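Side-chain contacts in acetoacetate decarboxylase (PDB 5UPB), which is an acetoacetate decarboxylase-like enzyme of a tetrameric assembly, probably acting on small oxo acids through chemistry related to that of its family: residues Ala37-Leu42 / Gly52-Tyr57; Asn82-Ser87 / Thr157-Gly162; Leu86-Thr91 / Glu230-His235. One frame throughout, in Å; residues are numbered along the deposited sequence.

How the interactions relate
All three contacts converge on neighbouring antiparallel strands 53-65 and 80-92. Interaction 1 comes first along the chain and joins helix 36-42 to the start of strand 53-65. Interactions 2 and 3 both start from strand 80-92: the former reaches strand 156-166, the latter the loop between strands 206-221 and 235-249. The centres of interactions 1 and 3 lie about 2 Å apart, whereas the centre of interaction 2 is about 14 Å from the first and 12 Å from the third. Leu-86 serves interactions 2 and 3, and Phe-232 also touches Leu-39 and Cys-54. Residues distant in sequence thus pack apolar side chains against this strand pair.

Interaction 1 of 3, residues Ala37-Leu42 / Gly52-Tyr57; sequences ARLQAL and GLCMAY
Leu-39 and Gly-52 bring their CA atoms to 7.0 Å of each other where helix 36-42 lies against the chain as it rounds a corner into strand 53-65. Helix 36-42 and the short strand 48-50 lie in the connection between two antiparallel neighbours, strands 21-34 and 53-65, and the helix packs back on the start of the second strand. Gly-52 has a positive phi of 101°, where a side chain would collide with the carbonyl oxygen of the residue before, so glycine suits the corner. Its backbone pairs with Cys-34, tying the turn to the strand that precedes the helix.

Leu-39 does the reaching from the helix. A chi1 of -55° sets its CG opposite the carbonyl carbon, on the side of the strand, and an extended chi2 (180°) then places the two methyls. Branching lets the residue offer both to a small partner: the thiol SG of Cys-54 meets CD2 of Leu-39 at 3.8 Å, and CD1 comes so near SG that the exact spacing is doubtful. Cys-54, compact and weakly polar, fits against the leucine methyls in this buried place, and Phe-232 touches both side chains. CD1 of Leu-39 also rests against the backbone at the corner, 3.4 Å from the carbonyl O of Gly-52.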
# COMPACT_ATOMS: atom_id res chain seq x y z
N ALA A 37 -29.16 -11.25 -19.80
CA ALA A 37 -29.14 -10.10 -20.70
C ALA A 37 -28.17 -9.03 -20.20
O ALA A 37 -27.45 -8.43 -21.00
CB ALA A 37 -30.55 -9.52 -20.85
N ARG A 38 -28.13 -8.80 -18.88
CA ARG A 38 -27.14 -7.86 -18.35
C ARG A 38 -25.72 -8.37 -18.57
O ARG A 38 -24.83 -7.60 -18.96
CB ARG A 38 -27.37 -7.65 -16.85
CG ARG A 38 -28.60 -6.88 -16.44
CD ARG A 38 -28.50 -6.56 -14.96
NE ARG A 38 -29.39 -5.48 -14.55
CZ ARG A 38 -29.54 -5.08 -13.29
NH1 ARG A 38 -28.87 -5.69 -12.31
NH2 ARG A 38 -30.37 -4.09 -13.00
N LEU A 39 -25.47 -9.66 -18.34
CA LEU A 39 -24.12 -10.17 -18.52
C LEU A 39 -23.69 -10.13 -19.98
O LEU A 39 -22.53 -9.85 -20.28
CB LEU A 39 -24.01 -11.59 -17.97
CG LEU A 39 -24.44 -11.78 -16.54
CD1 LEU A 39 -24.27 -13.22 -16.16
CD2 LEU A 39 -23.61 -10.93 -15.66
N GLN A 40 -24.63 -10.38 -20.91
CA GLN A 40 -24.25 -10.38 -22.33
C GLN A 40 -23.66 -9.03 -22.74
O GLN A 40 -22.74 -8.97 -23.56
CB GLN A 40 -25.46 -10.71 -23.21
CG GLN A 40 -25.10 -10.76 -24.71
CD GLN A 40 -24.25 -11.99 -25.07
OE1 GLN A 40 -24.65 -13.13 -24.80
NE2 GLN A 40 -23.08 -11.75 -25.68
N ALA A 41 -24.19 -7.93 -22.18
CA ALA A 41 -23.67 -6.60 -22.50
C ALA A 41 -22.19 -6.44 -22.16
O ALA A 41 -21.51 -5.59 -22.73
CB ALA A 41 -24.52 -5.55 -21.76
N LEU A 42 -21.68 -7.22 -21.20
CA LEU A 42 -20.27 -7.16 -20.85
C LEU A 42 -19.41 -8.05 -21.72
O LEU A 42 -18.17 -7.98 -21.63
CB LEU A 42 -20.06 -7.56 -19.39
CG LEU A 42 -20.74 -6.71 -18.34
CD1 LEU A 42 -20.49 -7.33 -16.94
CD2 LEU A 42 -20.24 -5.25 -18.44
N GLY A 52 -26.56 -17.44 -17.38
CA GLY A 52 -26.39 -16.42 -16.37
C GLY A 52 -25.46 -16.82 -15.25
O GLY A 52 -25.21 -16.00 -14.35
N LEU A 53 -24.95 -18.05 -15.26
CA LEU A 53 -23.95 -18.46 -14.27
C LEU A 53 -22.76 -17.51 -14.32
O LEU A 53 -22.29 -17.16 -15.41
CB LEU A 53 -23.47 -19.87 -14.54
CG LEU A 53 -22.29 -20.34 -13.66
CD1 LEU A 53 -22.68 -20.42 -12.16
CD2 LEU A 53 -21.72 -21.65 -14.15
N CYS A 54 -22.33 -17.06 -13.15
CA CYS A 54 -21.15 -16.23 -12.93
C CYS A 54 -20.40 -16.85 -11.77
O CYS A 54 -20.99 -17.59 -10.97
CB CYS A 54 -21.46 -14.76 -12.55
SG CYS A 54 -22.35 -14.01 -13.78
N MET A 55 -19.09 -16.59 -11.72
CA MET A 55 -18.31 -16.97 -10.55
C MET A 55 -17.60 -15.73 -10.04
O MET A 55 -17.02 -14.96 -10.82
CB MET A 55 -17.26 -18.08 -10.80
CG MET A 55 -15.99 -17.71 -11.35
SD MET A 55 -14.98 -19.21 -11.28
CE MET A 55 -14.69 -19.43 -13.02
N ALA A 56 -17.69 -15.50 -8.74
CA ALA A 56 -16.85 -14.54 -8.05
C ALA A 56 -15.75 -15.30 -7.31
O ALA A 56 -16.03 -16.35 -6.72
CB ALA A 56 -17.68 -13.73 -7.06
N TYR A 57 -14.49 -14.83 -7.41
CA TYR A 57 -13.44 -15.43 -6.58
C TYR A 57 -12.50 -14.40 -6.01
O TYR A 57 -12.30 -13.31 -6.57
CB TYR A 57 -12.62 -16.51 -7.33
CG TYR A 57 -11.69 -16.02 -8.43
CD1 TYR A 57 -10.47 -15.42 -8.14
CD2 TYR A 57 -12.01 -16.20 -9.75
CE1 TYR A 57 -9.63 -14.99 -9.16
CE2 TYR A 57 -11.18 -15.78 -10.77
CZ TYR A 57 -10.00 -15.18 -10.47
OH TYR A 57 -9.16 -14.79 -11.48

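Interaction 2 of 3, residues Asn82-Ser87 / Thr157-Gly162; sequences NEAALS and TLFRLG
Phe-159 on strand 156-166 drives its ring against Ala-84, Ala-85 and Leu-86 of strand 80-92. CB points toward that strand, and with chi1 at 66° CG is flanked by both the backbone N and C of its own residue as it carries the ring across. On one flank CE1 meets its own strand, 3.6 Å from Leu-161 CG, which lies at the ring edge. On the other, CE2 sits 4.0 Å from Leu-86 CG, while the CD2 methyl of that leucine stands over a face, displaced toward the rim. The tip goes deepest: CZ is 3.7 Å from the CB of Ala-84 and 3.8 Å from the carbonyl O of Ala-85. Alanine suits the spot because a lone methyl lets the large flat ring come close to the opposing backbone.

At the root of the side chain, Leu-158 and Phe-159 both face Cys-151 of strand 146-153, a classic beta bulge, and Cys-151 itself touches Ala-84 and Phe-159. The strand segments run at 91° to each other with axes 9.0 Å apart at closest approach, an arrangement typical of orthogonal beta packing, here with an aromatic ring packed between the crossed strands.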
# COMPACT_ATOMS: atom_id res chain seq x y z
N ASN A 82 -2.27 -11.38 -5.14
CA ASN A 82 -3.65 -11.68 -4.85
C ASN A 82 -4.53 -11.14 -5.95
O ASN A 82 -4.22 -10.10 -6.56
CB ASN A 82 -4.06 -11.08 -3.52
CG ASN A 82 -3.15 -11.50 -2.43
OD1 ASN A 82 -3.13 -12.66 -2.06
ND2 ASN A 82 -2.27 -10.60 -2.02
N GLU A 83 -5.66 -11.79 -6.14
CA GLU A 83 -6.55 -11.45 -7.24
C GLU A 83 -8.00 -11.72 -6.88
O GLU A 83 -8.32 -12.71 -6.21
CB GLU A 83 -6.16 -12.23 -8.48
CG GLU A 83 -6.99 -11.93 -9.71
CD GLU A 83 -6.39 -12.58 -10.96
OE1 GLU A 83 -5.42 -12.03 -11.51
OE2 GLU A 83 -6.85 -13.67 -11.36
N ALA A 84 -8.87 -10.80 -7.33
CA ALA A 84 -10.31 -10.99 -7.21
C ALA A 84 -10.95 -10.79 -8.58
O ALA A 84 -10.55 -9.91 -9.36
CB ALA A 84 -10.89 -10.00 -6.19
N ALA A 85 -12.01 -11.53 -8.84
CA ALA A 85 -12.63 -11.44 -10.15
C ALA A 85 -14.11 -11.77 -10.10
O ALA A 85 -14.58 -12.53 -9.25
CB ALA A 85 -11.96 -12.37 -11.15
N LEU A 86 -14.81 -11.21 -11.09
CA LEU A 86 -16.18 -11.57 -11.44
C LEU A 86 -16.16 -12.05 -12.88
O LEU A 86 -15.83 -11.28 -13.79
CB LEU A 86 -17.10 -10.36 -11.28
CG LEU A 86 -17.14 -9.80 -9.86
CD1 LEU A 86 -17.80 -8.44 -9.80
CD2 LEU A 86 -17.89 -10.78 -8.99
N SER A 87 -16.46 -13.33 -13.10
CA SER A 87 -16.34 -13.96 -14.41
C SER A 87 -17.69 -14.51 -14.85
O SER A 87 -18.47 -14.99 -14.04
CB SER A 87 -15.31 -15.14 -14.43
OG SER A 87 -14.04 -14.73 -14.02
N THR A 157 -14.90 -0.24 -1.44
CA THR A 157 -15.10 -1.69 -1.41
C THR A 157 -15.71 -2.13 -2.74
O THR A 157 -16.74 -1.60 -3.17
CB THR A 157 -16.04 -2.08 -0.28
OG1 THR A 157 -15.57 -1.50 0.96
CG2 THR A 157 -16.06 -3.60 -0.18
N LEU A 158 -15.08 -3.11 -3.37
CA LEU A 158 -15.61 -3.64 -4.63
C LEU A 158 -16.54 -4.81 -4.37
O LEU A 158 -17.71 -4.79 -4.78
CB LEU A 158 -14.45 -4.08 -5.52
CG LEU A 158 -13.47 -2.95 -5.89
CD1 LEU A 158 -12.16 -3.58 -6.38
CD2 LEU A 158 -14.09 -2.03 -6.91
N PHE A 159 -16.05 -5.86 -3.71
CA PHE A 159 -16.97 -6.87 -3.20
C PHE A 159 -16.32 -7.63 -2.06
O PHE A 159 -15.12 -7.52 -1.80
CB PHE A 159 -17.46 -7.82 -4.31
CG PHE A 159 -16.41 -8.72 -4.92
CD1 PHE A 159 -16.15 -9.99 -4.41
CD2 PHE A 159 -15.71 -8.31 -6.06
CE1 PHE A 159 -15.21 -10.84 -5.01
CE2 PHE A 159 -14.77 -9.15 -6.66
CZ PHE A 159 -14.53 -10.43 -6.12
N ARG A 160 -17.18 -8.28 -1.28
CA ARG A 160 -16.78 -9.14 -0.18
C ARG A 160 -17.33 -10.54 -0.44
O ARG A 160 -18.44 -10.67 -0.94
CB ARG A 160 -17.31 -8.66 1.16
CG ARG A 160 -17.08 -7.19 1.42
CD ARG A 160 -18.03 -6.70 2.50
NE ARG A 160 -17.75 -7.32 3.80
CZ ARG A 160 -18.59 -7.26 4.82
NH1 ARG A 160 -19.77 -6.64 4.69
NH2 ARG A 160 -18.27 -7.83 5.97
N LEU A 161 -16.55 -11.55 -0.09
CA LEU A 161 -16.94 -12.96 -0.21
C LEU A 161 -16.61 -13.67 1.08
O LEU A 161 -15.63 -13.34 1.76
CB LEU A 161 -16.18 -13.72 -1.28
CG LEU A 161 -16.32 -13.43 -2.75
CD1 LEU A 161 -15.52 -14.50 -3.47
CD2 LEU A 161 -17.78 -13.41 -3.15
N GLY A 162 -17.38 -14.72 1.37
CA GLY A 162 -17.09 -15.53 2.53
C GLY A 162 -17.71 -16.90 2.39
O GLY A 162 -18.58 -17.14 1.54

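Interaction 3 of 3, residues Leu86-Thr91 / Glu230-His235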
# COMPACT_ATOMS: atom_id res chain seq x y z
N LEU A 86 -14.81 -11.21 -11.09
CA LEU A 86 -16.18 -11.57 -11.44
C LEU A 86 -16.16 -12.05 -12.88
O LEU A 86 -15.83 -11.28 -13.79
CB LEU A 86 -17.10 -10.36 -11.28
CG LEU A 86 -17.14 -9.80 -9.86
CD1 LEU A 86 -17.80 -8.44 -9.80
CD2 LEU A 86 -17.89 -10.78 -8.99
N SER A 87 -16.46 -13.33 -13.10
CA SER A 87 -16.34 -13.96 -14.41
C SER A 87 -17.69 -14.51 -14.85
O SER A 87 -18.47 -14.99 -14.04
CB SER A 87 -15.31 -15.14 -14.43
OG SER A 87 -14.04 -14.73 -14.02
N ILE A 88 -17.89 -14.53 -16.17
CA ILE A 88 -19.19 -14.83 -16.78
C ILE A 88 -19.08 -16.14 -17.55
O ILE A 88 -18.20 -16.30 -18.40
CB ILE A 88 -19.62 -13.69 -17.71
CG1 ILE A 88 -19.70 -12.39 -16.90
CG2 ILE A 88 -20.93 -14.02 -18.43
CD1 ILE A 88 -19.88 -11.14 -17.75
N ALA A 89 -19.98 -17.07 -17.27
CA ALA A 89 -20.02 -18.30 -18.05
C ALA A 89 -20.57 -17.99 -19.44
O ALA A 89 -21.56 -17.26 -19.57
CB ALA A 89 -20.87 -19.37 -17.36
N CYS A 90 -19.91 -18.51 -20.47
CA CYS A 90 -20.25 -18.19 -21.85
C CYS A 90 -19.76 -19.31 -22.77
O CYS A 90 -19.19 -20.31 -22.33
CB CYS A 90 -19.67 -16.83 -22.26
SG CYS A 90 -17.87 -16.71 -22.10
N THR A 91 -20.02 -19.12 -24.07
CA THR A 91 -19.64 -20.07 -25.10
C THR A 91 -19.10 -19.32 -26.31
O THR A 91 -19.51 -18.20 -26.62
CB THR A 91 -20.82 -20.93 -25.56
OG1 THR A 91 -21.94 -20.08 -25.87
CG2 THR A 91 -21.19 -21.90 -24.49
N GLU A 230 -22.72 -2.94 -10.47
CA GLU A 230 -24.16 -3.13 -10.50
C GLU A 230 -24.58 -4.15 -11.55
O GLU A 230 -25.70 -4.66 -11.48
CB GLU A 230 -24.85 -1.78 -10.74
CG GLU A 230 -24.81 -0.84 -9.52
CD GLU A 230 -23.43 -0.15 -9.30
OE1 GLU A 230 -22.59 -0.12 -10.24
OE2 GLU A 230 -23.19 0.35 -8.18
N CYS A 231 -23.75 -4.41 -12.57
CA CYS A 231 -24.07 -5.43 -13.56
C CYS A 231 -24.25 -6.83 -12.95
O CYS A 231 -24.93 -7.67 -13.54
CB CYS A 231 -22.99 -5.45 -14.63
SG CYS A 231 -22.89 -3.93 -15.54
N PHE A 232 -23.67 -7.08 -11.78
CA PHE A 232 -23.75 -8.36 -11.09
C PHE A 232 -24.68 -8.31 -9.89
O PHE A 232 -24.75 -9.26 -9.12
CB PHE A 232 -22.36 -8.83 -10.68
CG PHE A 232 -21.47 -9.23 -11.84
CD1 PHE A 232 -20.68 -8.30 -12.48
CD2 PHE A 232 -21.41 -10.54 -12.27
CE1 PHE A 232 -19.87 -8.66 -13.55
CE2 PHE A 232 -20.61 -10.91 -13.33
CZ PHE A 232 -19.83 -9.97 -13.97
N ALA A 233 -25.43 -7.22 -9.73
CA ALA A 233 -26.08 -6.92 -8.46
C ALA A 233 -27.30 -7.81 -8.24
O ALA A 233 -27.55 -8.26 -7.11
CB ALA A 233 -26.50 -5.44 -8.42
N ASP A 234 -28.10 -8.03 -9.27
CA ASP A 234 -29.36 -8.74 -9.07
C ASP A 234 -29.08 -10.22 -9.31
O ASP A 234 -29.20 -10.72 -10.43
CB ASP A 234 -30.43 -8.19 -10.00
CG ASP A 234 -31.78 -8.81 -9.75
OD1 ASP A 234 -32.16 -8.94 -8.57
OD2 ASP A 234 -32.46 -9.17 -10.74
N HIS A 235 -28.64 -10.91 -8.26
CA HIS A 235 -28.16 -12.27 -8.46
C HIS A 235 -28.85 -13.22 -7.50
O HIS A 235 -29.43 -12.83 -6.48
CB HIS A 235 -26.65 -12.37 -8.28
CG HIS A 235 -26.18 -11.89 -6.95
ND1 HIS A 235 -25.44 -10.74 -6.80
CD2 HIS A 235 -26.37 -12.39 -5.71
CE1 HIS A 235 -25.17 -10.56 -5.52
NE2 HIS A 235 -25.73 -11.54 -4.83
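Phe-232 lays one face of its ring against Leu-86 and turns an edge to Ile-88. Its CG lies opposite its own carbonyl carbon (chi1 -69°), which sends the ring toward the strand. The CB of Leu-86 sits 4.0 Å from the ring centroid and only 16° off the ring normal, a CH-pi contact, and its CD1 methyl follows the ring back to CD1 of Phe-232 at 3.9 Å. Phe-159 receives CG and the CD2 methyl of the same leucine, so one branched side chain serves two aromatic rings. Ile-88 approaches near the ring plane, with CG1 3.8 Å from CZ of Phe-232; its CD1 methyl reaches the same ring carbon at 4.0 Å. Beta branching suits a strand, and the CG1 arm supplies the methylene that meets the ring.

Cys-54 and, from helix 36-42, Leu-39 and Leu-42 add to the ring's surroundings. With an alanine here instead of Phe-232, Leu-86 CB and Ile-88 CG1 would probably lose their aromatic partner, and a gap would open between the loop and strand 80-92.

Farther out, residues 230-232 belong to a 3-10 segment that begins earlier in the chain, with Ala-233 N bonded to Glu-230 O. His-235 reaches back: its ND1 donates to Phe-232 O at 2.8 Å, nearly straight at 169° and lying in both the carbonyl plane and the imidazole plane. These bonds, and one from Glu-230 to Ser-223, help hold the backbone that carries the ring, while the contact with the strand is apolar, resting on shape fit and dispersion.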